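Local coordinates for BLUF domain-containing protein (PDB 6W6Z) that probably acts as a blue-light photoreceptor, sensing light through a flavin, here flavin mononucleotide, bound in its BLUF domain, at residues Met1-Cys6 / Glu58-Leu63; Asp24-Ala29 / Trp92-Val97; His73-Trp78 / Asn116-Asn121. One frame throughout, in Å; residues are numbered along the deposited sequence.

From the N terminus, strand 2-11 opens contact 1 and helix 18-36 opens contact 2 before either has found its partner. Contact 1 closes when helix 57-67 settles on the first strand. Strand 73-83 then opens contact 3, contact 2 closes at residues 92-97, and contact 3 closes last, at the loop of residues 116-121. Contacts 1 and 2 therefore cross, as do 2 and 3, whereas 1 and 3 follow in series and touch through Leu5 and Trp78. Each ties something different to the one mixed sheet: a helix in contact 1, another helix in contact 2, the loop between helices 101-109 and 125-134 in contact 3. All three also reach the flavin.

Contact 1 (Met1-Cys6 / Glu58-Leu63). With FMN (flavin mononucleotide), chain B.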
loop_
_atom_site.group_PDB
_atom_site.type_symbol
_atom_site.label_atom_id
_atom_site.label_comp_id
_atom_site.label_asym_id
_atom_site.label_seq_id
_atom_site.Cartn_x
_atom_site.Cartn_y
_atom_site.Cartn_z
ATOM N N MET A 1 -20.897 4.401 -3.998
ATOM C CA MET A 1 -20.450 3.421 -2.966
ATOM C C MET A 1 -18.927 3.518 -2.800
ATOM O O MET A 1 -18.181 3.028 -3.680
ATOM C CB MET A 1 -20.825 1.992 -3.365
ATOM C CG MET A 1 -21.666 1.284 -2.336
ATOM S SD MET A 1 -20.679 0.312 -1.190
ATOM C CE MET A 1 -21.821 -1.042 -0.907
ATOM N N ASN A 2 -18.484 4.152 -1.725
ATOM C CA ASN A 2 -17.048 4.228 -1.377
ATOM C C ASN A 2 -16.670 2.929 -0.684
ATOM O O ASN A 2 -17.379 2.455 0.234
ATOM C CB ASN A 2 -16.672 5.475 -0.577
ATOM C CG ASN A 2 -16.218 6.601 -1.479
ATOM O OD1 ASN A 2 -15.174 7.206 -1.257
ATOM N ND2 ASN A 2 -16.955 6.833 -2.549
ATOM N N VAL A 3 -15.526 2.406 -1.074
ATOM C CA VAL A 3 -15.009 1.157 -0.486
ATOM C C VAL A 3 -13.544 1.336 -0.111
ATOM O O VAL A 3 -12.853 2.268 -0.642
ATOM C CB VAL A 3 -15.199 -0.025 -1.435
ATOM C CG1 VAL A 3 -16.628 -0.093 -1.965
ATOM C CG2 VAL A 3 -14.172 0.003 -2.551
ATOM N N ARG A 4 -13.131 0.460 0.796
ATOM C CA ARG A 4 -11.722 0.223 1.148
ATOM C C ARG A 4 -11.364 -1.179 0.646
ATOM O O ARG A 4 -12.096 -2.124 0.959
ATOM C CB ARG A 4 -11.533 0.388 2.657
ATOM C CG ARG A 4 -10.081 0.193 3.064
ATOM C CD ARG A 4 -9.702 0.740 4.425
ATOM N NE ARG A 4 -10.208 2.100 4.527
ATOM C CZ ARG A 4 -11.173 2.486 5.344
ATOM N NH1 ARG A 4 -11.700 1.629 6.196
ATOM N NH2 ARG A 4 -11.587 3.747 5.320
ATOM N N LEU A 5 -10.258 -1.310 -0.072
ATOM C CA LEU A 5 -9.764 -2.620 -0.582
ATOM C C LEU A 5 -8.346 -2.778 -0.061
ATOM O O LEU A 5 -7.535 -1.845 -0.255
ATOM C CB LEU A 5 -9.803 -2.654 -2.115
ATOM C CG LEU A 5 -9.419 -3.996 -2.754
ATOM C CD1 LEU A 5 -10.144 -4.200 -4.087
ATOM C CD2 LEU A 5 -7.912 -4.145 -2.923
ATOM N N CYS A 6 -8.046 -3.925 0.536
ATOM C CA CYS A 6 -6.722 -4.205 1.137
ATOM C C CYS A 6 -6.181 -5.478 0.505
ATOM O O CYS A 6 -6.950 -6.451 0.344
ATOM C CB CYS A 6 -6.772 -4.363 2.662
ATOM S SG CYS A 6 -7.420 -2.900 3.529
ATOM N N GLU A 58 -16.071 1.249 -8.364
ATOM C CA GLU A 58 -15.705 0.898 -9.766
ATOM C C GLU A 58 -14.247 1.314 -9.988
ATOM O O GLU A 58 -13.465 0.470 -10.482
ATOM C CB GLU A 58 -16.674 1.501 -10.785
ATOM N N VAL A 59 -13.848 2.500 -9.558
ATOM C CA VAL A 59 -12.470 3.006 -9.831
ATOM C C VAL A 59 -11.462 2.165 -9.042
ATOM O O VAL A 59 -10.411 1.800 -9.612
ATOM C CB VAL A 59 -12.304 4.508 -9.563
ATOM C CG1 VAL A 59 -12.351 4.887 -8.093
ATOM C CG2 VAL A 59 -11.015 5.004 -10.188
ATOM N N VAL A 60 -11.752 1.898 -7.777
ATOM C CA VAL A 60 -10.863 1.103 -6.893
ATOM C C VAL A 60 -10.689 -0.279 -7.509
ATOM O O VAL A 60 -9.510 -0.802 -7.499
ATOM C CB VAL A 60 -11.389 1.033 -5.438
ATOM C CG1 VAL A 60 -10.676 -0.071 -4.655
ATOM C CG2 VAL A 60 -11.285 2.372 -4.724
ATOM N N GLU A 61 -11.787 -0.891 -7.986
ATOM C CA GLU A 61 -11.754 -2.280 -8.527
ATOM C C GLU A 61 -10.951 -2.306 -9.830
ATOM O O GLU A 61 -10.160 -3.220 -9.998
ATOM C CB GLU A 61 -13.165 -2.866 -8.686
ATOM C CG GLU A 61 -13.661 -3.440 -7.367
ATOM C CD GLU A 61 -15.102 -3.919 -7.289
ATOM O OE1 GLU A 61 -15.501 -4.408 -6.206
ATOM O OE2 GLU A 61 -15.816 -3.806 -8.290
ATOM N N ARG A 62 -11.121 -1.316 -10.692
ATOM C CA ARG A 62 -10.390 -1.204 -11.975
ATOM C C ARG A 62 -8.908 -0.952 -11.663
ATOM O O ARG A 62 -8.029 -1.619 -12.302
ATOM C CB ARG A 62 -11.091 -0.153 -12.843
ATOM N N LEU A 63 -8.607 -0.136 -10.642
ATOM C CA LEU A 63 -7.200 0.142 -10.250
ATOM C C LEU A 63 -6.590 -1.155 -9.725
ATOM O O LEU A 63 -5.533 -1.515 -10.200
ATOM C CB LEU A 63 -7.115 1.252 -9.206
ATOM C CG LEU A 63 -5.741 1.447 -8.567
ATOM C CD1 LEU A 63 -4.675 1.727 -9.618
ATOM C CD2 LEU A 63 -5.745 2.572 -7.561
HETATM N N1 FMN B . -0.845 2.789 -9.423
HETATM C C2 FMN B . -1.755 3.716 -9.078
HETATM O O2 FMN B . -2.242 4.436 -10.008
HETATM N N3 FMN B . -2.247 3.804 -7.824
HETATM C C4 FMN B . -1.811 3.032 -6.816
HETATM O O4 FMN B . -2.229 3.133 -5.665
HETATM C C4A FMN B . -0.776 2.047 -7.104
HETATM N N5 FMN B . -0.265 1.254 -6.186
HETATM C C5A FMN B . 0.643 0.320 -6.568
HETATM C C6 FMN B . 1.168 -0.493 -5.590
HETATM C C7 FMN B . 2.074 -1.487 -5.916
HETATM C C7M FMN B . 2.618 -2.325 -4.801
HETATM C C8 FMN B . 2.620 -1.600 -7.280
HETATM C C8M FMN B . 3.658 -2.677 -7.562
HETATM C C9 FMN B . 2.084 -0.781 -8.260
HETATM C C9A FMN B . 1.150 0.194 -7.931
HETATM N N10 FMN B . 0.642 1.076 -8.877
HETATM C C10 FMN B . -0.329 1.978 -8.491
HETATM C "C1'" FMN B . 1.083 1.078 -10.313
HETATM C "C2'" FMN B . 0.201 0.341 -11.296
HETATM O "O2'" FMN B . 0.404 -1.071 -11.123
HETATM C "C3'" FMN B . 0.627 0.769 -12.725
HETATM O "O3'" FMN B . 2.050 0.748 -12.881
HETATM C "C4'" FMN B . 0.247 2.196 -13.065
HETATM O "O4'" FMN B . -1.167 2.390 -12.836
HETATM C "C5'" FMN B . 0.546 2.498 -14.555
HETATM O "O5'" FMN B . -0.216 1.681 -15.470
HETATM P P FMN B . -0.161 1.857 -17.107
HETATM O O1P FMN B . 0.898 0.853 -17.523
HETATM O O2P FMN B . -1.587 1.511 -17.500
HETATM O O3P FMN B . 0.244 3.289 -17.404
#
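Val60 presses its CG1 methyl between two residues of strand 2-11, Leu5 and Val3. The closer approach is to Leu5, where CG1 of Val60 stands 3.7 Å from Leu5 CB. On the other side Val60 CG1 lies 4.1 Å from Val3 CG2, and the two valine side chains cross obliquely. Val60 reaches both because its CG1 is anti to the backbone N (chi1 165°), which carries the methyl from the helix toward the strand. The arrangement is a clear example of how strand alternation serves a helix: Val3 and Leu5 turn their side chains toward residues 58-63, while Arg4 between them turns away and forms a salt bridge with Glu54 on the other side of the sheet.

One turn further along the helix, Leu63 takes up a different task. Held in helical geometry by the bond from Leu63 N to Val59 O (2.8 Å), it places both methyls over one face of the flavin pyrimidine ring. Leu63 CD1 lies 3.6 Å from C2 of the flavin mononucleotide, almost directly above that atom, and Leu63 CD2 is 3.7 Å from the flavin N3. The helix thus packs on strand 2-11 and, through Val60 on Leu53, on strand 48-54. Leu5 for its part meets Phe64 of the same helix and Trp78 of strand 73-83.

No hydrogen bond joins residues 1-6 to residues 58-63. The polar edges of strand 2-11 are spent on its neighbours, with Leu5 bonded to Leu53 and Arg4 to Tyr82 through their backbones. What holds helix to strand here is buried aliphatic packing, which fixes the separation of the two elements by the shape of their methyls and imposes little directional constraint.

Contact 2 (Asp24-Ala29 / Trp92-Val97). With FMN (flavin mononucleotide), chain B.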
loop_
_atom_site.group_PDB
_atom_site.type_symbol
_atom_site.label_atom_id
_atom_site.label_comp_id
_atom_site.label_asym_id
_atom_site.label_seq_id
_atom_site.Cartn_x
_atom_site.Cartn_y
_atom_site.Cartn_z
ATOM N N ASP A 24 9.288 5.004 -8.175
ATOM C CA ASP A 24 8.405 4.913 -9.387
ATOM C C ASP A 24 6.954 4.574 -9.001
ATOM O O ASP A 24 5.980 5.290 -9.447
ATOM C CB ASP A 24 8.918 3.872 -10.370
ATOM C CG ASP A 24 10.107 4.307 -11.219
ATOM O OD1 ASP A 24 10.418 5.489 -11.249
ATOM O OD2 ASP A 24 10.708 3.435 -11.824
ATOM N N ILE A 25 6.772 3.571 -8.154
ATOM C CA ILE A 25 5.405 3.190 -7.684
ATOM C C ILE A 25 4.712 4.408 -7.044
ATOM O O ILE A 25 3.565 4.698 -7.382
ATOM C CB ILE A 25 5.499 1.995 -6.732
ATOM C CG1 ILE A 25 5.943 0.723 -7.475
ATOM C CG2 ILE A 25 4.190 1.796 -5.994
ATOM C CD1 ILE A 25 6.346 -0.409 -6.557
ATOM N N LEU A 26 5.368 5.090 -6.114
ATOM C CA LEU A 26 4.736 6.252 -5.408
ATOM C C LEU A 26 4.486 7.414 -6.377
ATOM O O LEU A 26 3.431 8.106 -6.248
ATOM C CB LEU A 26 5.625 6.664 -4.240
ATOM C CG LEU A 26 5.726 5.632 -3.123
ATOM C CD1 LEU A 26 6.814 6.040 -2.138
ATOM C CD2 LEU A 26 4.383 5.436 -2.429
ATOM N N THR A 27 5.420 7.699 -7.274
ATOM C CA THR A 27 5.190 8.744 -8.302
ATOM C C THR A 27 3.928 8.398 -9.101
ATOM O O THR A 27 3.092 9.301 -9.255
ATOM C CB THR A 27 6.361 8.887 -9.278
ATOM O OG1 THR A 27 7.513 9.260 -8.536
ATOM C CG2 THR A 27 6.076 9.920 -10.347
ATOM N N GLU A 28 3.818 7.173 -9.614
ATOM C CA GLU A 28 2.645 6.749 -10.442
ATOM C C GLU A 28 1.370 6.814 -9.589
ATOM O O GLU A 28 0.360 7.410 -10.050
ATOM C CB GLU A 28 2.831 5.337 -10.983
ATOM C CG GLU A 28 3.978 5.194 -11.972
ATOM C CD GLU A 28 4.391 3.749 -12.184
ATOM O OE1 GLU A 28 3.506 2.888 -12.080
ATOM O OE2 GLU A 28 5.597 3.471 -12.415
ATOM N N ALA A 29 1.403 6.205 -8.403
ATOM C CA ALA A 29 0.218 6.084 -7.511
ATOM C C ALA A 29 -0.313 7.485 -7.188
ATOM O O ALA A 29 -1.502 7.756 -7.312
ATOM C CB ALA A 29 0.575 5.350 -6.239
ATOM N N TRP A 92 -3.938 11.412 2.202
ATOM C CA TRP A 92 -2.896 10.963 1.233
ATOM C C TRP A 92 -3.481 10.289 -0.002
ATOM O O TRP A 92 -4.178 9.248 0.134
ATOM C CB TRP A 92 -1.918 10.005 1.898
ATOM C CG TRP A 92 -1.352 10.470 3.201
ATOM C CD1 TRP A 92 -0.195 11.152 3.382
ATOM C CD2 TRP A 92 -1.857 10.186 4.520
ATOM N NE1 TRP A 92 0.022 11.369 4.708
ATOM C CE2 TRP A 92 -0.958 10.763 5.438
ATOM C CE3 TRP A 92 -2.951 9.467 5.013
ATOM C CZ2 TRP A 92 -1.149 10.703 6.820
ATOM C CZ3 TRP A 92 -3.155 9.415 6.374
ATOM C CH2 TRP A 92 -2.267 10.024 7.266
ATOM N N SER A 93 -3.076 10.771 -1.173
ATOM C CA SER A 93 -3.252 10.100 -2.485
ATOM C C SER A 93 -2.642 8.692 -2.417
ATOM O O SER A 93 -3.354 7.713 -2.779
ATOM C CB SER A 93 -2.699 10.935 -3.597
ATOM O OG SER A 93 -3.549 12.069 -3.738
ATOM N N MET A 94 -1.464 8.597 -1.841
ATOM C CA MET A 94 -0.874 7.300 -1.409
ATOM C C MET A 94 0.207 7.536 -0.362
ATOM O O MET A 94 1.340 7.890 -0.740
ATOM C CB MET A 94 -0.254 6.551 -2.585
ATOM C CG MET A 94 0.166 5.137 -2.214
ATOM S SD MET A 94 -1.061 4.145 -1.299
ATOM C CE MET A 94 -2.464 4.309 -2.402
ATOM N N LYS A 95 -0.132 7.305 0.906
ATOM C CA LYS A 95 0.810 7.409 2.032
ATOM C C LYS A 95 1.824 6.285 1.852
ATOM O O LYS A 95 1.439 5.211 1.413
ATOM C CB LYS A 95 0.100 7.277 3.381
ATOM C CG LYS A 95 0.966 7.554 4.591
ATOM C CD LYS A 95 0.250 7.391 5.897
ATOM C CE LYS A 95 1.014 7.967 7.060
ATOM N NZ LYS A 95 0.261 7.843 8.321
ATOM N N TYR A 96 3.054 6.538 2.231
ATOM C CA TYR A 96 4.098 5.504 2.269
ATOM C C TYR A 96 4.562 5.324 3.703
ATOM O O TYR A 96 5.015 6.301 4.316
ATOM C CB TYR A 96 5.249 5.880 1.360
ATOM C CG TYR A 96 6.283 4.789 1.269
ATOM C CD1 TYR A 96 5.927 3.506 0.880
ATOM C CD2 TYR A 96 7.584 5.014 1.606
ATOM C CE1 TYR A 96 6.858 2.490 0.779
ATOM C CE2 TYR A 96 8.538 4.018 1.492
ATOM C CZ TYR A 96 8.166 2.740 1.120
ATOM O OH TYR A 96 9.105 1.749 1.028
ATOM N N VAL A 97 4.525 4.077 4.174
ATOM C CA VAL A 97 5.011 3.688 5.529
ATOM C C VAL A 97 5.960 2.497 5.420
ATOM O O VAL A 97 5.640 1.523 4.739
ATOM C CB VAL A 97 3.813 3.364 6.433
ATOM C CG1 VAL A 97 4.235 2.989 7.834
ATOM C CG2 VAL A 97 2.835 4.503 6.457
HETATM N N1 FMN B . -0.845 2.789 -9.423
HETATM C C2 FMN B . -1.755 3.716 -9.078
HETATM O O2 FMN B . -2.242 4.436 -10.008
HETATM N N3 FMN B . -2.247 3.804 -7.824
HETATM C C4 FMN B . -1.811 3.032 -6.816
HETATM O O4 FMN B . -2.229 3.133 -5.665
HETATM C C4A FMN B . -0.776 2.047 -7.104
HETATM N N5 FMN B . -0.265 1.254 -6.186
HETATM C C5A FMN B . 0.643 0.320 -6.568
HETATM C C6 FMN B . 1.168 -0.493 -5.590
HETATM C C7 FMN B . 2.074 -1.487 -5.916
HETATM C C7M FMN B . 2.618 -2.325 -4.801
HETATM C C8 FMN B . 2.620 -1.600 -7.280
HETATM C C8M FMN B . 3.658 -2.677 -7.562
HETATM C C9 FMN B . 2.084 -0.781 -8.260
HETATM C C9A FMN B . 1.150 0.194 -7.931
HETATM N N10 FMN B . 0.642 1.076 -8.877
HETATM C C10 FMN B . -0.329 1.978 -8.491
HETATM C "C1'" FMN B . 1.083 1.078 -10.313
HETATM C "C2'" FMN B . 0.201 0.341 -11.296
HETATM O "O2'" FMN B . 0.404 -1.071 -11.123
HETATM C "C3'" FMN B . 0.627 0.769 -12.725
HETATM O "O3'" FMN B . 2.050 0.748 -12.881
HETATM C "C4'" FMN B . 0.247 2.196 -13.065
HETATM O "O4'" FMN B . -1.167 2.390 -12.836
HETATM C "C5'" FMN B . 0.546 2.498 -14.555
HETATM O "O5'" FMN B . -0.216 1.681 -15.470
HETATM P P FMN B . -0.161 1.857 -17.107
HETATM O O1P FMN B . 0.898 0.853 -17.523
HETATM O O2P FMN B . -1.587 1.511 -17.500
HETATM O O3P FMN B . 0.244 3.289 -17.404
#
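Leu26 is the first residue of segment 24-29 to reach across to segment 92-97, its side chain meeting that of Tyr96 at about a right angle; the preceding residue, Ile25, lays its side chain against the benzenoid part of the flavin. Leu26 CD1 sits over one face of the Tyr96 ring in a CH-pi contact, 4.1 Å from the ring centroid and 26° off the normal, while Leu26 CD2 reaches Met94 CG at 4.2 Å. The hydroxyl of Tyr96 is hydrogen-bonded to Gln98. Two residues on, Glu28 leaves the opposite flank of the helix and brings OE1 to 2.7 Å from O3' of the flavin mononucleotide; the same oxygen makes a salt bridge with Arg72. Ala29 touches both Met94 and the flavin. Ala29 CB lies 3.9 Å from Met94 CB and also 3.4 Å from C4 of the flavin, on the face away from Leu63. Met94, just ahead of strand 95-98, bends its chain back toward the cofactor, placing CE 3.5 Å from the flavin O4.

Helix 18-36 turns one flank to the flavin and an adjacent one to strand 95-98, the outermost strand beside 39-45. Met94 also packs on Leu42 of strand 39-45 and on Gln51 of strand 48-54.

Contact 3 (His73-Trp78 / Asn116-Asn121); sequences HYNIKW and NPLLLN. With FMN (flavin mononucleotide), chain B.
An Asx turn at the start of the 116-121 loop presents Leu118 to Lys77 and Asn75 of strand 73-83. The turn is made by Asn116, whose OD1 accepts a hydrogen bond from the backbone N-H of Leu118 (OD1 to N 2.8 Å), and a short 3-10 segment, 117-119, overlaps it. The result is a cluster of carbonyls that a single lysine can gather.

Lys77 does this with a fully extended chain, CG anti to the backbone N (chi1 180°), passing across the leucine at a slant before its amine arrives. Lys77 NZ donates to Leu118 O at 3.1 Å, with a C=O...N angle of 150° and the amine tilted 29° from the carbonyl plane. A weaker bond runs from Lys77 NZ to Leu120 O, at 3.2 Å. Water 1 extends the grip: it accepts from Lys77 NZ at 3.1 Å and donates to Pro117 O at 2.8 Å. Two carbonyls, one of them weakly, and a water accept from the ammonium, whose charge is probably eased by the carbonyl dipoles.

Beneath the polar end, the stem makes an apolar contact, CB of Lys77 lying 3.7 Å from CD2 of Leu118. The polar ND2 of Asn75 is in van der Waals contact with the other methyl, CD1 of Leu118, at 3.9 Å. The strand turns its corner where Asn75 takes up left-handed helical backbone angles.

His73, just before that corner, belongs to the flavin pocket: methyl C8M of the cofactor rests over the centre of one ring face and Ile76 CD1 over the other.

Strand 73-83 is the outermost strand on this side of the sheet, and Lys77 is bonded through its backbone to Ala8 of strand 2-11. The loop fastened to it packs Pro117 on Ala48 and Phe50 of strand 48-54 and Leu120 on Phe106 and Phe107 of helix 101-109, before the chain enters helix 125-134.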
loop_
_atom_site.group_PDB
_atom_site.type_symbol
_atom_site.label_atom_id
_atom_site.label_comp_id
_atom_site.label_asym_id
_atom_site.label_seq_id
_atom_site.Cartn_x
_atom_site.Cartn_y
_atom_site.Cartn_z
ATOM N N HIS A 73 5.592 -6.746 -8.421
ATOM C CA HIS A 73 5.162 -7.647 -7.326
ATOM C C HIS A 73 4.406 -8.844 -7.916
ATOM O O HIS A 73 4.158 -8.820 -9.157
ATOM C CB HIS A 73 4.374 -6.872 -6.264
ATOM C CG HIS A 73 3.039 -6.391 -6.725
ATOM N ND1 HIS A 73 2.112 -5.920 -5.845
ATOM C CD2 HIS A 73 2.486 -6.287 -7.960
ATOM C CE1 HIS A 73 1.021 -5.563 -6.508
ATOM N NE2 HIS A 73 1.219 -5.757 -7.816
ATOM N N TYR A 74 4.172 -9.859 -7.086
ATOM C CA TYR A 74 3.533 -11.147 -7.461
ATOM C C TYR A 74 2.950 -11.793 -6.211
ATOM O O TYR A 74 3.128 -11.238 -5.094
ATOM C CB TYR A 74 4.533 -12.082 -8.158
ATOM C CG TYR A 74 5.614 -12.609 -7.243
ATOM C CD1 TYR A 74 6.714 -11.849 -6.877
ATOM C CD2 TYR A 74 5.556 -13.909 -6.787
ATOM C CE1 TYR A 74 7.679 -12.353 -6.019
ATOM C CE2 TYR A 74 6.530 -14.439 -5.976
ATOM C CZ TYR A 74 7.579 -13.652 -5.556
ATOM O OH TYR A 74 8.500 -14.236 -4.730
ATOM N N ASN A 75 2.234 -12.920 -6.373
ATOM C CA ASN A 75 1.648 -13.626 -5.206
ATOM C C ASN A 75 0.685 -12.660 -4.486
ATOM O O ASN A 75 0.758 -12.531 -3.274
ATOM C CB ASN A 75 2.749 -14.083 -4.236
ATOM C CG ASN A 75 2.318 -15.170 -3.268
ATOM O OD1 ASN A 75 2.368 -16.340 -3.617
ATOM N ND2 ASN A 75 1.937 -14.803 -2.044
ATOM N N ILE A 76 -0.210 -12.015 -5.211
ATOM C CA ILE A 76 -1.131 -11.009 -4.604
ATOM C C ILE A 76 -2.124 -11.791 -3.735
ATOM O O ILE A 76 -2.752 -12.705 -4.253
ATOM C CB ILE A 76 -1.819 -10.111 -5.661
ATOM C CG1 ILE A 76 -0.927 -9.010 -6.246
ATOM C CG2 ILE A 76 -3.061 -9.444 -5.084
ATOM C CD1 ILE A 76 0.228 -9.447 -7.098
ATOM N N LYS A 77 -2.265 -11.419 -2.469
ATOM C CA LYS A 77 -3.262 -11.951 -1.514
ATOM C C LYS A 77 -4.305 -10.871 -1.195
ATOM O O LYS A 77 -4.065 -9.993 -0.321
ATOM C CB LYS A 77 -2.535 -12.438 -0.261
ATOM C CG LYS A 77 -3.428 -13.010 0.828
ATOM C CD LYS A 77 -2.637 -13.414 2.066
ATOM C CE LYS A 77 -3.484 -14.154 3.071
ATOM N NZ LYS A 77 -2.896 -14.069 4.427
ATOM N N TRP A 78 -5.464 -10.969 -1.844
ATOM C CA TRP A 78 -6.617 -10.064 -1.615
ATOM C C TRP A 78 -7.196 -10.331 -0.226
ATOM O O TRP A 78 -7.617 -11.476 0.046
ATOM C CB TRP A 78 -7.634 -10.266 -2.736
ATOM C CG TRP A 78 -8.824 -9.365 -2.716
ATOM C CD1 TRP A 78 -9.028 -8.261 -1.957
ATOM C CD2 TRP A 78 -9.937 -9.446 -3.614
ATOM N NE1 TRP A 78 -10.217 -7.673 -2.274
ATOM C CE2 TRP A 78 -10.797 -8.376 -3.301
ATOM C CE3 TRP A 78 -10.293 -10.334 -4.635
ATOM C CZ2 TRP A 78 -12.000 -8.179 -3.980
ATOM C CZ3 TRP A 78 -11.474 -10.132 -5.313
ATOM C CH2 TRP A 78 -12.320 -9.072 -4.979
ATOM N N ASN A 116 6.543 -9.299 7.298
ATOM C CA ASN A 116 5.950 -9.510 5.955
ATOM C C ASN A 116 4.439 -9.476 6.126
ATOM O O ASN A 116 3.866 -10.302 6.824
ATOM C CB ASN A 116 6.445 -10.821 5.349
ATOM C CG ASN A 116 5.942 -11.098 3.948
ATOM O OD1 ASN A 116 4.808 -10.761 3.590
ATOM N ND2 ASN A 116 6.800 -11.722 3.152
ATOM N N PRO A 117 3.751 -8.507 5.489
ATOM C CA PRO A 117 2.313 -8.383 5.651
ATOM C C PRO A 117 1.496 -9.533 5.044
ATOM O O PRO A 117 0.339 -9.655 5.358
ATOM C CB PRO A 117 1.945 -7.044 4.982
ATOM C CG PRO A 117 3.148 -6.658 4.168
ATOM C CD PRO A 117 4.331 -7.470 4.639
ATOM N N LEU A 118 2.102 -10.421 4.250
ATOM C CA LEU A 118 1.374 -11.635 3.805
ATOM C C LEU A 118 0.969 -12.502 5.010
ATOM O O LEU A 118 0.078 -13.355 4.820
ATOM C CB LEU A 118 2.242 -12.410 2.811
ATOM C CG LEU A 118 2.344 -11.783 1.426
ATOM C CD1 LEU A 118 3.502 -12.380 0.633
ATOM C CD2 LEU A 118 1.047 -11.958 0.677
ATOM N N LEU A 119 1.605 -12.326 6.178
ATOM C CA LEU A 119 1.282 -13.059 7.432
ATOM C C LEU A 119 0.017 -12.490 8.090
ATOM O O LEU A 119 -0.428 -13.102 9.069
ATOM C CB LEU A 119 2.434 -12.902 8.432
ATOM C CG LEU A 119 3.805 -13.415 7.999
ATOM C CD1 LEU A 119 4.878 -12.902 8.948
ATOM C CD2 LEU A 119 3.823 -14.925 7.935
ATOM N N LEU A 120 -0.497 -11.337 7.669
ATOM C CA LEU A 120 -1.683 -10.713 8.333
ATOM C C LEU A 120 -2.977 -11.429 7.916
ATOM O O LEU A 120 -3.079 -11.881 6.744
ATOM C CB LEU A 120 -1.773 -9.231 7.956
ATOM C CG LEU A 120 -0.681 -8.295 8.474
ATOM C CD1 LEU A 120 -0.882 -6.915 7.873
ATOM C CD2 LEU A 120 -0.661 -8.227 9.992
ATOM N N ASN A 121 -3.954 -11.507 8.830
ATOM C CA ASN A 121 -5.341 -11.938 8.516
ATOM C C ASN A 121 -6.252 -10.706 8.614
ATOM O O ASN A 121 -5.794 -9.633 9.032
ATOM C CB ASN A 121 -5.758 -13.139 9.371
ATOM C CG ASN A 121 -5.890 -12.831 10.853
ATOM O OD1 ASN A 121 -6.444 -11.784 11.225
ATOM N ND2 ASN A 121 -5.393 -13.728 11.704
HETATM N N1 FMN B . -0.845 2.789 -9.423
HETATM C C2 FMN B . -1.755 3.716 -9.078
HETATM O O2 FMN B . -2.242 4.436 -10.008
HETATM N N3 FMN B . -2.247 3.804 -7.824
HETATM C C4 FMN B . -1.811 3.032 -6.816
HETATM O O4 FMN B . -2.229 3.133 -5.665
HETATM C C4A FMN B . -0.776 2.047 -7.104
HETATM N N5 FMN B . -0.265 1.254 -6.186
HETATM C C5A FMN B . 0.643 0.320 -6.568
HETATM C C6 FMN B . 1.168 -0.493 -5.590
HETATM C C7 FMN B . 2.074 -1.487 -5.916
HETATM C C7M FMN B . 2.618 -2.325 -4.801
HETATM C C8 FMN B . 2.620 -1.600 -7.280
HETATM C C8M FMN B . 3.658 -2.677 -7.562
HETATM C C9 FMN B . 2.084 -0.781 -8.260
HETATM C C9A FMN B . 1.150 0.194 -7.931
HETATM N N10 FMN B . 0.642 1.076 -8.877
HETATM C C10 FMN B . -0.329 1.978 -8.491
HETATM C "C1'" FMN B . 1.083 1.078 -10.313
HETATM C "C2'" FMN B . 0.201 0.341 -11.296
HETATM O "O2'" FMN B . 0.404 -1.071 -11.123
HETATM C "C3'" FMN B . 0.627 0.769 -12.725
HETATM O "O3'" FMN B . 2.050 0.748 -12.881
HETATM C "C4'" FMN B . 0.247 2.196 -13.065
HETATM O "O4'" FMN B . -1.167 2.390 -12.836
HETATM C "C5'" FMN B . 0.546 2.498 -14.555
HETATM O "O5'" FMN B . -0.216 1.681 -15.470
HETATM P P FMN B . -0.161 1.857 -17.107
HETATM O O1P FMN B . 0.898 0.853 -17.523
HETATM O O2P FMN B . -1.587 1.511 -17.500
HETATM O O3P FMN B . 0.244 3.289 -17.404
HETATM O O HOH W 1 -1.847 -11.190 4.647
#